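Local coordinates for protein putative ribose 5-phosphate isomerase (Leishmania infantum, PDB 6FXW) that probably interconverts ribose 5-phosphate and ribulose 5-phosphate in the pentose phosphate pathway, as a type B isomerase of the LacAB/RpiB family, at residues T19-E22 against I23-M26; K147-V150 against I151-E154. One frame throughout, in Å; residues are numbered along the deposited sequence. Where two conformers were deposited one is given.

Each contact joins one turn of a helix to the next, but in different helices: contact 1 opens helix 20-29, and contact 2 lies near the end of the C-terminal helix 139-155. They sit on opposite sides of the chain's centre, with centres about 34 Å apart. Each is partly buried, with two buried and three exposed residues. In contact 1 the buried side packs on strand 6-12 and helix 120-131, and an amide-carboxylate hydrogen bond and, in one of two Met24 conformers, a sulfur-aromatic contact link the turns. Contact 2 turns its buried side to a second subunit; a water bridges Thr149 and Glu152, while Lys147 reaches Asp48 and Asp51, and Glu152 Lys84, of that subunit.

Contact 1 of 2, residues T19-E22 against I23-M26; sequences THQE and IMDM
The His20 imidazole meets Met24 at its edge: in the modelled conformer, SD of Met24 lies 5.3 Å from the centroid of the His20 ring and close to the ring plane, 75° off the normal. This is a sulfur-aromatic contact one helical turn apart, though a second conformer of Met24 was deposited, so it describes one of two placements of the thioether. Around the same histidine, the Tyr38 ring stacks on it, the Tyr17 ring meets it with the planes only modestly inclined, and its ND1 is hydrogen-bonded to the Tyr17 carbonyl oxygen.

A second pair of flat groups, the Gln21 amide and the Asp25 carboxylate, has its planes turned 45° apart. Gln21 NE2 donates to Asp25 OD1 at 3.0 Å, with an N-H...O angle of 157°. The acceptor lies in the amide plane, whereas the donor comes in from above the carboxylate plane. CG of Gln21 is anti to the backbone N, and a bend at chi2 brings the amide back toward Asp25.

On the inner side, Ile23 CG1 packs 3.4 Å from Thr19 O, and its CD1 lies 3.9 Å from Thr19 OG1. Ile23 also touches Leu10 of strand 6-12 and Ile127 of helix 120-131. Thus the first turns of the helix in the beta-alpha-beta unit 6-12/20-29/33-38 are packed against the sheet and a neighbouring helix.

Four successive i to i+4 backbone bonds run beneath these side chains, from Ile23 N to Thr19 O (3.0 Å) through Met26 N to Glu22 O (3.1 Å). The exposed amide-carboxylate bridge thus repeats the backbone's Gln21-Asp25 spacing at side-chain level, while the tyrosine carbonyl fixes the rotation of the imidazole, whichever conformer the thioether takes.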
loop_
_atom_site.group_PDB
_atom_site.type_symbol
_atom_site.label_atom_id
_atom_site.label_comp_id
_atom_site.label_asym_id
_atom_site.label_seq_id
_atom_site.Cartn_x
_atom_site.Cartn_y
_atom_site.Cartn_z
ATOM N N THR A 19 12.553 14.964 7.798
ATOM C CA THR A 19 11.646 14.282 8.722
ATOM C C THR A 19 12.358 13.466 9.757
ATOM O O THR A 19 11.731 12.822 10.561
ATOM C CB THR A 19 10.667 13.334 7.984
ATOM O OG1 THR A 19 11.415 12.540 7.095
ATOM C CG2 THR A 19 9.589 14.144 7.197
ATOM N N HIS A 20 13.714 13.478 9.807
ATOM C CA HIS A 20 14.368 12.485 10.632
ATOM C C HIS A 20 14.039 12.711 12.120
ATOM O O HIS A 20 13.957 11.761 12.921
ATOM C CB HIS A 20 15.926 12.387 10.416
ATOM C CG HIS A 20 16.731 13.515 11.044
ATOM N ND1 HIS A 20 16.983 14.685 10.392
ATOM C CD2 HIS A 20 17.466 13.553 12.172
ATOM C CE1 HIS A 20 17.792 15.440 11.120
ATOM N NE2 HIS A 20 18.106 14.769 12.217
ATOM N N GLN A 21 13.963 13.981 12.551
ATOM C CA GLN A 21 13.664 14.173 13.969
ATOM C C GLN A 21 12.239 13.729 14.346
ATOM O O GLN A 21 12.056 13.152 15.355
ATOM C CB GLN A 21 13.832 15.666 14.320
ATOM C CG GLN A 21 13.608 15.909 15.836
ATOM C CD GLN A 21 14.597 15.166 16.731
ATOM O OE1 GLN A 21 15.811 15.298 16.536
ATOM N NE2 GLN A 21 14.113 14.353 17.662
ATOM N N GLU A 22 11.318 13.935 13.411
ATOM C CA GLU A 22 9.921 13.392 13.569
ATOM C C GLU A 22 9.913 11.875 13.698
ATOM O O GLU A 22 9.239 11.300 14.521
ATOM C CB GLU A 22 9.066 13.928 12.443
ATOM C CG GLU A 22 7.624 13.431 12.431
ATOM C CD GLU A 22 6.726 14.043 11.347
ATOM O OE1 GLU A 22 7.162 14.763 10.412
ATOM O OE2 GLU A 22 5.514 13.711 11.447
ATOM N N ILE A 23 10.739 11.224 12.897
ATOM C CA ILE A 23 10.859 9.753 13.001
ATOM C C ILE A 23 11.475 9.330 14.339
ATOM O O ILE A 23 11.030 8.397 14.989
ATOM C CB ILE A 23 11.638 9.192 11.766
ATOM C CG1 ILE A 23 10.854 9.541 10.503
ATOM C CG2 ILE A 23 11.911 7.735 11.969
ATOM C CD1 ILE A 23 11.586 9.274 9.183
ATOM N N MET A 24 12.530 10.029 14.770
ATOM C CA MET A 24 13.172 9.708 16.061
ATOM C C MET A 24 12.168 9.888 17.167
ATOM O O MET A 24 12.082 9.060 18.043
ATOM C CB MET A 24 14.341 10.628 16.363
ATOM C CG MET A 24 15.548 10.253 15.588
ATOM S SD MET A 24 16.808 11.511 15.801
ATOM C CE MET A 24 17.303 11.390 17.517
ATOM N N ASP A 25 11.361 10.943 17.042
ATOM C CA ASP A 25 10.299 11.163 18.046
ATOM C C ASP A 25 9.322 10.029 18.121
ATOM O O ASP A 25 8.896 9.588 19.210
ATOM C CB ASP A 25 9.528 12.456 17.777
ATOM C CG ASP A 25 10.335 13.703 18.002
ATOM O OD1 ASP A 25 11.384 13.637 18.626
ATOM O OD2 ASP A 25 10.002 14.730 17.414
ATOM N N MET A 26 8.920 9.479 16.978
ATOM C CA MET A 26 8.084 8.243 16.971
ATOM C C MET A 26 8.670 7.039 17.643
ATOM O O MET A 26 7.976 6.246 18.310
ATOM C CB MET A 26 7.699 7.833 15.538
ATOM C CG MET A 26 6.964 8.864 14.804
ATOM S SD MET A 26 6.724 8.302 13.058
ATOM C CE MET A 26 5.548 9.464 12.885
#

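Contact 2 of 2, residues K147-V150 against I151-E154; sequences KITV and IEEE
Thr149 and Glu153 make a local i to i+4 contact along the C-terminal helix 139-155, on its partly exposed side. Thr149 CG2 approaches Glu153 OE1 to 3.5 Å, a methyl lying against a carboxylate oxygen. The methyl is anti to the backbone N (chi1 -59° for OG1), which points it along the helix toward the next turn, and the extended Glu153 chain runs over the Thr149 carbonyl, with CG 3.4 Å from Thr149 O. This helix comes last in an alpha/beta chain built on a five-stranded parallel sheet and reaches to a second subunit: on its buried side Ile148 packs on Tyr49 and Ile151 on Phe85 of that subunit. On the hydroxyl side a water joins the turns: it lies 2.9 Å from Thr149 OG1 and donates to Glu152 OE1 at 3.2 Å. The i to i+4 backbone hydrogen bonds underneath run from Ile151 N to Lys147 O (3.0 Å) as far as Glu154 N to Val150 O (2.9 Å). Lys147 NZ forms salt bridges with Asp48 and Asp51 of the second subunit. Glu152 OE2 is gripped by the Gly87 amide of its own chain and by Lys84 NZ of the second subunit, while OE1 accepts from the water.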
loop_
_atom_site.group_PDB
_atom_site.type_symbol
_atom_site.label_atom_id
_atom_site.label_comp_id
_atom_site.label_asym_id
_atom_site.label_seq_id
_atom_site.Cartn_x
_atom_site.Cartn_y
_atom_site.Cartn_z
ATOM N N LYS A 147 18.369 -21.311 6.995
ATOM C CA LYS A 147 18.775 -21.489 5.572
ATOM C C LYS A 147 19.361 -20.233 4.983
ATOM O O LYS A 147 20.245 -20.285 4.165
ATOM C CB LYS A 147 17.688 -22.114 4.718
ATOM C CG LYS A 147 17.390 -23.559 5.071
ATOM C CD LYS A 147 16.258 -24.127 4.215
ATOM C CE LYS A 147 16.176 -25.632 4.486
ATOM N NZ LYS A 147 15.192 -26.286 3.557
ATOM N N ILE A 148 18.823 -19.057 5.347
ATOM C CA ILE A 148 19.431 -17.801 4.918
ATOM C C ILE A 148 20.880 -17.723 5.440
ATOM O O ILE A 148 21.783 -17.300 4.689
ATOM C CB ILE A 148 18.621 -16.601 5.399
ATOM C CG1 ILE A 148 17.208 -16.605 4.829
ATOM C CG2 ILE A 148 19.298 -15.274 5.070
ATOM C CD1 ILE A 148 16.293 -15.557 5.363
ATOM N N THR A 149 21.089 -18.126 6.701
ATOM C CA THR A 149 22.434 -18.133 7.236
ATOM C C THR A 149 23.391 -19.043 6.476
ATOM O O THR A 149 24.539 -18.689 6.149
ATOM C CB THR A 149 22.421 -18.493 8.737
ATOM O OG1 THR A 149 21.611 -17.519 9.420
ATOM C CG2 THR A 149 23.802 -18.504 9.326
ATOM N N VAL A 150 22.853 -20.185 6.097
ATOM C CA VAL A 150 23.686 -21.133 5.291
ATOM C C VAL A 150 24.072 -20.541 3.940
ATOM O O VAL A 150 25.225 -20.631 3.492
ATOM C CB VAL A 150 22.951 -22.446 5.071
ATOM C CG1 VAL A 150 23.727 -23.363 4.101
ATOM C CG2 VAL A 150 22.814 -23.191 6.376
ATOM N N ILE A 151 23.126 -19.873 3.284
ATOM C CA ILE A 151 23.423 -19.181 2.008
ATOM C C ILE A 151 24.511 -18.141 2.187
ATOM O O ILE A 151 25.455 -18.062 1.431
ATOM C CB ILE A 151 22.143 -18.542 1.404
ATOM C CG1 ILE A 151 21.189 -19.635 0.914
ATOM C CG2 ILE A 151 22.511 -17.630 0.256
ATOM C CD1 ILE A 151 19.791 -19.221 0.620
ATOM N N GLU A 152 24.361 -17.338 3.215
ATOM C CA GLU A 152 25.322 -16.270 3.468
ATOM C C GLU A 152 26.688 -16.860 3.676
ATOM O O GLU A 152 27.670 -16.355 3.090
ATOM C CB GLU A 152 24.836 -15.544 4.730
ATOM C CG GLU A 152 25.592 -14.412 5.294
ATOM C CD GLU A 152 24.853 -13.977 6.555
ATOM O OE1 GLU A 152 24.941 -14.638 7.635
ATOM O OE2 GLU A 152 24.095 -13.003 6.426
ATOM N N GLU A 153 26.788 -17.917 4.444
ATOM C CA GLU A 153 28.079 -18.567 4.750
ATOM C C GLU A 153 28.684 -19.152 3.507
ATOM O O GLU A 153 29.907 -19.040 3.292
ATOM C CB GLU A 153 27.944 -19.663 5.800
ATOM C CG GLU A 153 27.710 -19.090 7.203
ATOM C CD GLU A 153 27.292 -20.191 8.194
ATOM O OE1 GLU A 153 27.074 -19.875 9.385
ATOM O OE2 GLU A 153 27.159 -21.372 7.749
ATOM N N GLU A 154 27.879 -19.776 2.673
ATOM C CA GLU A 154 28.372 -20.343 1.445
ATOM C C GLU A 154 28.895 -19.285 0.458
ATOM O O GLU A 154 29.843 -19.496 -0.302
ATOM C CB GLU A 154 27.263 -21.201 0.866
ATOM C CG GLU A 154 27.563 -21.805 -0.461
ATOM C CD GLU A 154 26.541 -22.842 -0.801
ATOM O OE1 GLU A 154 25.380 -22.673 -0.385
ATOM O OE2 GLU A 154 26.940 -23.854 -1.378
HETATM O O HOH W 1 23.064 -15.058 10.145
#